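Local coordinates for protein lovastatin nonaketide synthase, polyketide synthase component (Aspergillus terreus, PDB 7CPX) that builds the dihydromonacolin L scaffold of lovastatin as a homodimeric iterative polyketide synthase, working with its partner LovC and using malonyl-CoA, NADPH and S-adenosylmethionine, at residues H1270-R1275 with K1811-N1817; I2295-M2299 with T2402-P2406; R2355-D2359 with L2412-F2418. The protein carries 2 engineered substitutions. One frame throughout, in Å; residues are numbered along the deposited sequence.

Contact 1: residues H1270-R1275 with K1811-N1817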
loop_
_atom_site.group_PDB
_atom_site.type_symbol
_atom_site.label_atom_id
_atom_site.label_comp_id
_atom_site.label_asym_id
_atom_site.label_seq_id
_atom_site.Cartn_x
_atom_site.Cartn_y
_atom_site.Cartn_z
ATOM N N HIS A 1270 9.937 -10.050 -44.020
ATOM C CA HIS A 1270 10.643 -9.324 -45.069
ATOM C C HIS A 1270 10.884 -10.232 -46.269
ATOM O O HIS A 1270 11.710 -11.148 -46.210
ATOM C CB HIS A 1270 11.923 -8.672 -44.549
ATOM C CG HIS A 1270 12.473 -7.619 -45.457
ATOM N ND1 HIS A 1270 11.759 -6.494 -45.810
ATOM C CD2 HIS A 1270 13.666 -7.520 -46.086
ATOM C CE1 HIS A 1270 12.491 -5.745 -46.615
ATOM N NE2 HIS A 1270 13.653 -6.345 -46.797
ATOM N N ALA A 1271 10.161 -9.976 -47.359
ATOM C CA ALA A 1271 10.182 -10.834 -48.536
ATOM C C ALA A 1271 11.211 -10.392 -49.568
ATOM O O ALA A 1271 11.019 -10.624 -50.768
ATOM C CB ALA A 1271 8.790 -10.885 -49.166
ATOM N N MET A 1272 12.305 -9.762 -49.136
ATOM C CA MET A 1272 13.269 -9.234 -50.096
ATOM C C MET A 1272 13.882 -10.352 -50.932
ATOM O O MET A 1272 14.014 -10.223 -52.154
ATOM C CB MET A 1272 14.355 -8.444 -49.367
ATOM C CG MET A 1272 15.274 -9.282 -48.490
ATOM S SD MET A 1272 16.549 -8.290 -47.693
ATOM C CE MET A 1272 17.796 -9.536 -47.388
ATOM N N PHE A 1273 14.244 -11.462 -50.294
ATOM C CA PHE A 1273 14.907 -12.545 -51.008
ATOM C C PHE A 1273 14.010 -13.090 -52.110
ATOM O O PHE A 1273 12.794 -13.215 -51.944
ATOM C CB PHE A 1273 15.282 -13.672 -50.045
ATOM C CG PHE A 1273 16.481 -13.376 -49.189
ATOM C CD1 PHE A 1273 17.659 -12.916 -49.747
ATOM C CD2 PHE A 1273 16.428 -13.568 -47.822
ATOM C CE1 PHE A 1273 18.758 -12.654 -48.959
ATOM C CE2 PHE A 1273 17.523 -13.305 -47.029
ATOM C CZ PHE A 1273 18.690 -12.847 -47.597
ATOM N N ALA A 1274 14.624 -13.419 -53.243
ATOM C CA ALA A 1274 13.911 -14.006 -54.366
ATOM C C ALA A 1274 14.891 -14.818 -55.198
ATOM O O ALA A 1274 16.103 -14.591 -55.152
ATOM C CB ALA A 1274 13.241 -12.933 -55.230
ATOM N N ARG A 1275 14.355 -15.767 -55.958
ATOM C CA ARG A 1275 15.149 -16.631 -56.816
ATOM C C ARG A 1275 14.590 -16.614 -58.231
ATOM O O ARG A 1275 13.389 -16.413 -58.443
ATOM C CB ARG A 1275 15.179 -18.074 -56.294
ATOM C CG ARG A 1275 13.810 -18.705 -56.116
ATOM C CD ARG A 1275 13.909 -20.205 -55.870
ATOM N NE ARG A 1275 14.926 -20.539 -54.877
ATOM C CZ ARG A 1275 16.121 -21.049 -55.148
ATOM N NH1 ARG A 1275 16.497 -21.322 -56.387
ATOM N NH2 ARG A 1275 16.961 -21.296 -54.147
ATOM N N LYS A 1811 10.687 -15.478 -57.749
ATOM C CA LYS A 1811 9.805 -16.077 -56.759
ATOM C C LYS A 1811 10.481 -16.059 -55.398
ATOM O O LYS A 1811 11.642 -16.457 -55.266
ATOM C CB LYS A 1811 9.430 -17.508 -57.150
ATOM C CG LYS A 1811 8.733 -17.592 -58.498
ATOM C CD LYS A 1811 7.522 -18.511 -58.478
ATOM C CE LYS A 1811 7.914 -19.974 -58.573
ATOM N NZ LYS A 1811 6.740 -20.827 -58.909
ATOM N N ARG A 1812 9.745 -15.600 -54.389
ATOM C CA ARG A 1812 10.301 -15.476 -53.049
ATOM C C ARG A 1812 10.919 -16.798 -52.619
ATOM O O ARG A 1812 10.216 -17.802 -52.470
ATOM C CB ARG A 1812 9.213 -15.056 -52.063
ATOM C CG ARG A 1812 8.468 -13.784 -52.435
ATOM C CD ARG A 1812 9.389 -12.582 -52.476
ATOM N NE ARG A 1812 8.649 -11.340 -52.661
ATOM C CZ ARG A 1812 9.211 -10.154 -52.844
ATOM N NH1 ARG A 1812 10.525 -10.008 -52.865
ATOM N NH2 ARG A 1812 8.436 -9.086 -53.007
ATOM N N ASP A 1813 12.236 -16.797 -52.415
ATOM C CA ASP A 1813 12.947 -18.000 -51.991
ATOM C C ASP A 1813 12.618 -18.227 -50.519
ATOM O O ASP A 1813 13.332 -17.804 -49.607
ATOM C CB ASP A 1813 14.444 -17.857 -52.226
ATOM C CG ASP A 1813 15.205 -19.133 -51.923
ATOM O OD1 ASP A 1813 14.561 -20.144 -51.576
ATOM O OD2 ASP A 1813 16.449 -19.123 -52.030
ATOM N N LEU A 1814 11.500 -18.920 -50.294
ATOM C CA LEU A 1814 10.975 -19.074 -48.944
ATOM C C LEU A 1814 11.978 -19.724 -48.004
ATOM O O LEU A 1814 11.894 -19.511 -46.793
ATOM C CB LEU A 1814 9.684 -19.891 -48.978
ATOM C CG LEU A 1814 8.543 -19.276 -49.791
ATOM C CD1 LEU A 1814 7.312 -20.166 -49.746
ATOM C CD2 LEU A 1814 8.207 -17.877 -49.296
ATOM N N ALA A 1815 12.927 -20.500 -48.525
ATOM C CA ALA A 1815 13.947 -21.084 -47.662
ATOM C C ALA A 1815 14.782 -19.997 -46.993
ATOM O O ALA A 1815 14.835 -19.902 -45.761
ATOM C CB ALA A 1815 14.839 -22.028 -48.469
ATOM N N ARG A 1816 15.434 -19.152 -47.794
ATOM C CA ARG A 1816 16.284 -18.118 -47.216
ATOM C C ARG A 1816 15.472 -16.981 -46.613
ATOM O O ARG A 1816 15.932 -16.340 -45.663
ATOM C CB ARG A 1816 17.257 -17.582 -48.266
ATOM C CG ARG A 1816 16.609 -16.991 -49.497
ATOM C CD ARG A 1816 17.672 -16.452 -50.433
ATOM N NE ARG A 1816 17.635 -17.050 -51.761
ATOM C CZ ARG A 1816 17.333 -16.402 -52.879
ATOM N NH1 ARG A 1816 17.008 -15.118 -52.874
ATOM N NH2 ARG A 1816 17.368 -17.056 -54.036
ATOM N N ASN A 1817 14.270 -16.717 -47.129
ATOM C CA ASN A 1817 13.388 -15.768 -46.458
ATOM C C ASN A 1817 13.060 -16.244 -45.051
ATOM O O ASN A 1817 13.100 -15.462 -44.093
ATOM C CB ASN A 1817 12.102 -15.574 -47.262
ATOM C CG ASN A 1817 12.318 -14.778 -48.527
ATOM O OD1 ASN A 1817 12.552 -15.339 -49.597
ATOM N ND2 ASN A 1817 12.246 -13.457 -48.412
#

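Contact 2: residues I2295-M2299 with T2402-P2406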
loop_
_atom_site.group_PDB
_atom_site.type_symbol
_atom_site.label_atom_id
_atom_site.label_comp_id
_atom_site.label_asym_id
_atom_site.label_seq_id
_atom_site.Cartn_x
_atom_site.Cartn_y
_atom_site.Cartn_z
ATOM N N ILE A 2295 19.634 -4.729 -57.814
ATOM C CA ILE A 2295 18.385 -5.321 -58.270
ATOM C C ILE A 2295 18.007 -4.798 -59.644
ATOM O O ILE A 2295 17.233 -5.441 -60.361
ATOM C CB ILE A 2295 17.261 -5.058 -57.247
ATOM C CG1 ILE A 2295 16.039 -5.919 -57.565
ATOM C CG2 ILE A 2295 16.877 -3.590 -57.247
ATOM C CD1 ILE A 2295 16.333 -7.401 -57.608
ATOM N N VAL A 2296 18.535 -3.636 -60.032
ATOM C CA VAL A 2296 18.350 -3.151 -61.390
ATOM C C VAL A 2296 18.959 -4.119 -62.391
ATOM O O VAL A 2296 18.531 -4.168 -63.548
ATOM C CB VAL A 2296 18.958 -1.743 -61.547
ATOM C CG1 VAL A 2296 18.449 -0.824 -60.450
ATOM C CG2 VAL A 2296 20.471 -1.816 -61.524
ATOM N N ALA A 2297 19.961 -4.894 -61.971
ATOM C CA ALA A 2297 20.515 -5.916 -62.850
ATOM C C ALA A 2297 19.477 -6.975 -63.190
ATOM O O ALA A 2297 19.567 -7.617 -64.241
ATOM C CB ALA A 2297 21.731 -6.566 -62.196
ATOM N N VAL A 2298 18.493 -7.173 -62.315
ATOM C CA VAL A 2298 17.475 -8.191 -62.539
ATOM C C VAL A 2298 16.242 -7.620 -63.231
ATOM O O VAL A 2298 15.505 -8.362 -63.887
ATOM C CB VAL A 2298 17.090 -8.851 -61.206
ATOM C CG1 VAL A 2298 16.004 -9.897 -61.418
ATOM C CG2 VAL A 2298 18.311 -9.466 -60.552
ATOM N N MET A 2299 16.000 -6.316 -63.099
ATOM C CA MET A 2299 14.819 -5.690 -63.672
ATOM C C MET A 2299 15.123 -4.448 -64.492
ATOM O O MET A 2299 14.237 -3.983 -65.219
ATOM C CB MET A 2299 13.828 -5.306 -62.563
ATOM C CG MET A 2299 13.536 -6.427 -61.586
ATOM S SD MET A 2299 12.286 -5.978 -60.368
ATOM C CE MET A 2299 12.997 -4.494 -59.660
ATOM N N THR A 2402 18.325 -12.841 -55.763
ATOM C CA THR A 2402 17.562 -11.646 -56.087
ATOM C C THR A 2402 16.998 -11.041 -54.809
ATOM O O THR A 2402 16.420 -11.747 -53.978
ATOM C CB THR A 2402 16.437 -11.984 -57.061
ATOM O OG1 THR A 2402 16.990 -12.582 -58.240
ATOM C CG2 THR A 2402 15.666 -10.734 -57.450
ATOM N N THR A 2403 17.167 -9.732 -54.653
ATOM C CA THR A 2403 16.795 -9.070 -53.415
ATOM C C THR A 2403 16.395 -7.633 -53.709
ATOM O O THR A 2403 16.774 -7.058 -54.732
ATOM C CB THR A 2403 17.947 -9.111 -52.402
ATOM O OG1 THR A 2403 18.439 -10.453 -52.291
ATOM C CG2 THR A 2403 17.482 -8.639 -51.044
ATOM N N GLY A 2404 15.616 -7.058 -52.797
ATOM C CA GLY A 2404 15.253 -5.661 -52.879
ATOM C C GLY A 2404 13.987 -5.361 -53.646
ATOM O O GLY A 2404 13.704 -4.182 -53.897
ATOM N N ILE A 2405 13.223 -6.373 -54.038
ATOM C CA ILE A 2405 11.948 -6.174 -54.722
ATOM C C ILE A 2405 10.839 -6.271 -53.678
ATOM O O ILE A 2405 10.668 -7.343 -53.074
ATOM C CB ILE A 2405 11.739 -7.202 -55.839
ATOM C CG1 ILE A 2405 12.883 -7.106 -56.846
ATOM C CG2 ILE A 2405 10.407 -6.957 -56.528
ATOM C CD1 ILE A 2405 12.841 -8.160 -57.910
ATOM N N PRO A 2406 10.074 -5.210 -53.440
ATOM C CA PRO A 2406 9.026 -5.270 -52.429
ATOM C C PRO A 2406 7.800 -5.983 -52.967
ATOM O O PRO A 2406 7.680 -6.192 -54.184
ATOM C CB PRO A 2406 8.731 -3.792 -52.150
ATOM C CG PRO A 2406 8.951 -3.147 -53.471
ATOM C CD PRO A 2406 10.075 -3.911 -54.138
#

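Contact 3: residues R2355-D2359 with L2412-F2418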
loop_
_atom_site.group_PDB
_atom_site.type_symbol
_atom_site.label_atom_id
_atom_site.label_comp_id
_atom_site.label_asym_id
_atom_site.label_seq_id
_atom_site.Cartn_x
_atom_site.Cartn_y
_atom_site.Cartn_z
ATOM N N ARG A 2355 10.055 3.471 -53.357
ATOM C CA ARG A 2355 10.198 2.252 -52.569
ATOM C C ARG A 2355 9.439 1.098 -53.207
ATOM O O ARG A 2355 9.960 -0.017 -53.319
ATOM C CB ARG A 2355 9.701 2.486 -51.143
ATOM C CG ARG A 2355 9.897 1.290 -50.230
ATOM C CD ARG A 2355 11.358 1.120 -49.872
ATOM N NE ARG A 2355 11.725 2.003 -48.773
ATOM C CZ ARG A 2355 11.803 1.631 -47.504
ATOM N NH1 ARG A 2355 11.609 0.375 -47.135
ATOM N NH2 ARG A 2355 12.083 2.544 -46.580
ATOM N N PHE A 2356 8.200 1.351 -53.632
ATOM C CA PHE A 2356 7.404 0.325 -54.295
ATOM C C PHE A 2356 8.152 -0.332 -55.447
ATOM O O PHE A 2356 7.810 -1.454 -55.836
ATOM C CB PHE A 2356 6.093 0.933 -54.802
ATOM C CG PHE A 2356 6.261 2.277 -55.452
ATOM C CD1 PHE A 2356 6.666 2.379 -56.769
ATOM C CD2 PHE A 2356 6.022 3.439 -54.738
ATOM C CE1 PHE A 2356 6.828 3.613 -57.365
ATOM C CE2 PHE A 2356 6.181 4.676 -55.327
ATOM C CZ PHE A 2356 6.585 4.764 -56.643
ATOM N N MET A 2357 9.163 0.337 -56.000
ATOM C CA MET A 2357 9.995 -0.246 -57.045
ATOM C C MET A 2357 11.166 -1.030 -56.460
ATOM O O MET A 2357 11.439 -2.155 -56.887
ATOM C CB MET A 2357 10.515 0.852 -57.976
ATOM C CG MET A 2357 9.463 1.429 -58.905
ATOM S SD MET A 2357 10.024 2.917 -59.754
ATOM C CE MET A 2357 11.514 2.317 -60.541
ATOM N N PHE A 2358 11.863 -0.450 -55.483
ATOM C CA PHE A 2358 13.041 -1.064 -54.881
ATOM C C PHE A 2358 12.855 -1.098 -53.371
ATOM O O PHE A 2358 12.749 -0.047 -52.730
ATOM C CB PHE A 2358 14.310 -0.298 -55.258
ATOM C CG PHE A 2358 14.541 -0.204 -56.738
ATOM C CD1 PHE A 2358 14.301 -1.290 -57.563
ATOM C CD2 PHE A 2358 14.987 0.975 -57.308
ATOM C CE1 PHE A 2358 14.510 -1.205 -58.924
ATOM C CE2 PHE A 2358 15.196 1.068 -58.669
ATOM C CZ PHE A 2358 14.957 -0.023 -59.479
ATOM N N ASP A 2359 12.816 -2.301 -52.810
ATOM C CA ASP A 2359 12.658 -2.464 -51.375
ATOM C C ASP A 2359 13.955 -2.121 -50.651
ATOM O O ASP A 2359 15.052 -2.176 -51.215
ATOM C CB ASP A 2359 12.237 -3.895 -51.044
ATOM C CG ASP A 2359 11.774 -4.052 -49.611
ATOM O OD1 ASP A 2359 11.845 -3.065 -48.848
ATOM O OD2 ASP A 2359 11.335 -5.163 -49.247
ATOM N N LEU A 2412 -0.195 0.471 -57.085
ATOM C CA LEU A 2412 0.932 1.277 -57.528
ATOM C C LEU A 2412 1.475 0.813 -58.874
ATOM O O LEU A 2412 2.611 1.148 -59.228
ATOM C CB LEU A 2412 2.040 1.253 -56.475
ATOM C CG LEU A 2412 1.632 1.739 -55.082
ATOM C CD1 LEU A 2412 2.796 1.633 -54.114
ATOM C CD2 LEU A 2412 1.112 3.166 -55.142
ATOM N N LYS A 2413 0.685 0.046 -59.628
ATOM C CA LYS A 2413 1.134 -0.431 -60.931
ATOM C C LYS A 2413 1.553 0.721 -61.834
ATOM O O LYS A 2413 2.492 0.578 -62.625
ATOM C CB LYS A 2413 0.024 -1.249 -61.591
ATOM C CG LYS A 2413 0.341 -1.713 -63.002
ATOM C CD LYS A 2413 -0.664 -2.749 -63.478
ATOM C CE LYS A 2413 -0.255 -3.354 -64.812
ATOM N NZ LYS A 2413 -0.198 -2.335 -65.897
ATOM N N ASP A 2414 0.874 1.864 -61.735
ATOM C CA ASP A 2414 1.229 3.008 -62.566
ATOM C C ASP A 2414 2.625 3.517 -62.230
ATOM O O ASP A 2414 3.445 3.751 -63.125
ATOM C CB ASP A 2414 0.195 4.121 -62.391
ATOM C CG ASP A 2414 -1.211 3.667 -62.724
ATOM O OD1 ASP A 2414 -1.383 2.489 -63.101
ATOM O OD2 ASP A 2414 -2.145 4.488 -62.608
ATOM N N ARG A 2415 2.916 3.693 -60.939
ATOM C CA ARG A 2415 4.219 4.217 -60.544
ATOM C C ARG A 2415 5.325 3.208 -60.820
ATOM O O ARG A 2415 6.418 3.582 -61.260
ATOM C CB ARG A 2415 4.206 4.602 -59.066
ATOM C CG ARG A 2415 3.022 5.460 -58.653
ATOM C CD ARG A 2415 3.185 5.978 -57.233
ATOM N NE ARG A 2415 4.286 6.929 -57.125
ATOM C CZ ARG A 2415 4.684 7.491 -55.992
ATOM N NH1 ARG A 2415 4.099 7.213 -54.838
ATOM N NH2 ARG A 2415 5.695 8.355 -56.016
ATOM N N ILE A 2416 5.062 1.928 -60.568
ATOM C CA ILE A 2416 6.063 0.887 -60.779
ATOM C C ILE A 2416 6.313 0.772 -62.279
ATOM O O ILE A 2416 5.444 0.327 -63.032
ATOM C CB ILE A 2416 5.615 -0.452 -60.182
ATOM C CG1 ILE A 2416 5.399 -0.311 -58.674
ATOM C CG2 ILE A 2416 6.652 -1.530 -60.459
ATOM C CD1 ILE A 2416 4.734 -1.507 -58.034
ATOM N N THR A 2417 7.508 1.174 -62.715
ATOM C CA THR A 2417 7.838 1.173 -64.135
ATOM C C THR A 2417 8.053 -0.226 -64.694
ATOM O O THR A 2417 8.136 -0.375 -65.919
ATOM C CB THR A 2417 9.093 2.013 -64.382
ATOM O OG1 THR A 2417 10.181 1.493 -63.606
ATOM C CG2 THR A 2417 8.848 3.465 -64.003
ATOM N N PHE A 2418 8.146 -1.246 -63.842
ATOM C CA PHE A 2418 8.392 -2.613 -64.285
ATOM C C PHE A 2418 7.263 -3.563 -63.908
ATOM O O PHE A 2418 7.424 -4.781 -64.048
ATOM C CB PHE A 2418 9.716 -3.125 -63.712
ATOM C CG PHE A 2418 9.811 -3.028 -62.217
ATOM C CD1 PHE A 2418 10.167 -1.841 -61.603
ATOM C CD2 PHE A 2418 9.555 -4.129 -61.427
ATOM C CE1 PHE A 2418 10.255 -1.756 -60.230
ATOM C CE2 PHE A 2418 9.638 -4.052 -60.053
ATOM C CZ PHE A 2418 9.990 -2.864 -59.453
#

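Contact 1: residues H1270-R1275 with K1811-N1817
F1273 and R1816, with A1274 and D1813, make the tightly packed, buried part of this contact. The aliphatic arm of R1816 crosses the ring, with R1816 CD 3.9 Å from the centroid of F1273 and 29° off the ring normal, a CH-pi contact. Phenylalanine offers a broad apolar face here, while arginine supplies both methylenes to lie on it and a polar head to reach past it. With chi1 at 59° and a bend at chi3, the R1816 guanidinium ends up nearly perpendicular to the ring and takes A1274 O at its edge: NH1 donates from above the carbonyl plane, and NH2 adds a weak bond. D1813 caps the helix that begins at L1814, weakly accepting from A1815 N, and its carboxylate also ties R1816 and R1275 into a salt-bridge network, the bond from R1275 NH2 to D1813 OD2 (3.1 Å) being weak.

The strand pair continues from this part. R1275 N donates to K1811 O (2.9 Å) and K1811 N to R1275 O (2.9 Å), a hydrogen-bonded antiparallel pair. Here the side chains are only partly buried, and K1811 leads away to Q1461 O.

Thus the loop after strand 1249-1260 leads into strand 1275-1280, the outermost of its sheet in this chain, paired with strand 1804-1811, from which the chain turns into helix 1814-1822; L2369 of helix 2363-2385 packs against F1273 and T2402 of strand 2400-2402 against A1274.

Contact 2: residues I2295-M2299 with T2402-P2406
I2295 reaches from the end of a sheet strand into the bend formed by T2402-I2405, and its side chain can be followed outward atom by atom. I2295 CB lies 3.2 Å from T2403 O, the carbonyl along which the chain then runs. I2295 CG1, turned opposite the backbone N (chi1 -168°), points into the bend and packs 3.4 Å from I2405 CG1. At the tip, I2295 CD1 rests 3.4 Å from T2402 CG2, close to the T2403 carbonyl as well. I2295 crosses both T2402 and I2405 at about a right angle, so one slim, branched chain fills the angle between them. No hydrogen bond links the two segments; they hold by apolar packing, which suits isoleucine, valine and methionine in this buried place.

V2298 extends the patch, its CG1 4.1 Å from T2402 CG2; the threonine thus presents its methyl to this apolar neighbourhood. M2299 meets I2405 differently, tip to tip, with M2299 SD 3.3 Å from I2405 CD1, and its unbranched chain bends at chi3 as it arrives. The turn itself depends on G2404, whose phi of 90° suits glycine, since at these angles a CB would press on the carbonyl O of T2403. Within its own segment, I2295 O accepts from V2298 N and M2299 N of the short helix.

I2295 also belongs to the NADP pocket of the ketoreductase's Rossmann-type domain. Helix 2296-2299 follows strand 2288-2294, third from the 2400-2402 edge, packs on helix 2305-2323, and faces the loop leaving strand 2400-2402, with L1810 of strand 1804-1811 covering T2402 and I2405.

Contact 3: residues R2355-D2359 with L2412-F2418
F2356 and M2357 bring segment R2355-D2359 against L2412-F2418, and no hydrogen bond crosses between the two. Apolar contacts come first. L2412 CD1 lies 3.4 Å from F2356 CB, crossing the phenylalanine at about a right angle, while I2416 slides past in the opposite direction with CG1 3.5 Å from F2356 CD1. Deeper in, M2357 CB sits 3.5 Å from F2418 CE1. I2416 CG2 covers the centre of one face of the F2418 ring, so an isoleucine and a flexible methionine fit round one aromatic.

A second group is the packing of flat groups. F2356 CE2 lies over the centre of one face of the R2415 guanidinium, 3.3 Å from R2415 CZ, the two planes 50° apart, on the more exposed side.

Polar atoms meet carbon in the third. M2357 O approaches the edge of the F2418 ring near CZ, and M2357 CE lies 3.4 Å from T2417 OG1, a hydroxyl hydrogen-bonded to R1749. Within the second segment, I2416 N donates to L2412 O (2.9 Å) across residues with helical backbone angles.

Both loops belong to the ketoreductase region: one runs from helix 2348-2353 to strand 2360-2361, the other lies beyond strand 2400-2402, and R1749 of helix 1735-1750 packs on M2357, F2358 and F2418.

How the contacts relate
Contact 2 lies between the others, its centre about 12 Å from that of each, while the centres of contacts 1 and 3 are about 18 Å apart. To contact 1 it is tied by R1812 NH1, probably hydrogen-bonded to I2405 O at 2.7 Å, and by M1272 CG packing 3.4 Å from T2403 CG2. Toward contact 3, G2404 and D2359 share a probable backbone hydrogen bond, modelled too short to be relied on in detail, and M2299 SD lies 3.3 Å from F2418 CE2. H1270 packs on D2359, joining contacts 1 and 3 directly. I2295 of contact 2 lines the NADP pocket, whereas contacts 1 and 3 lie away from the annotated sites.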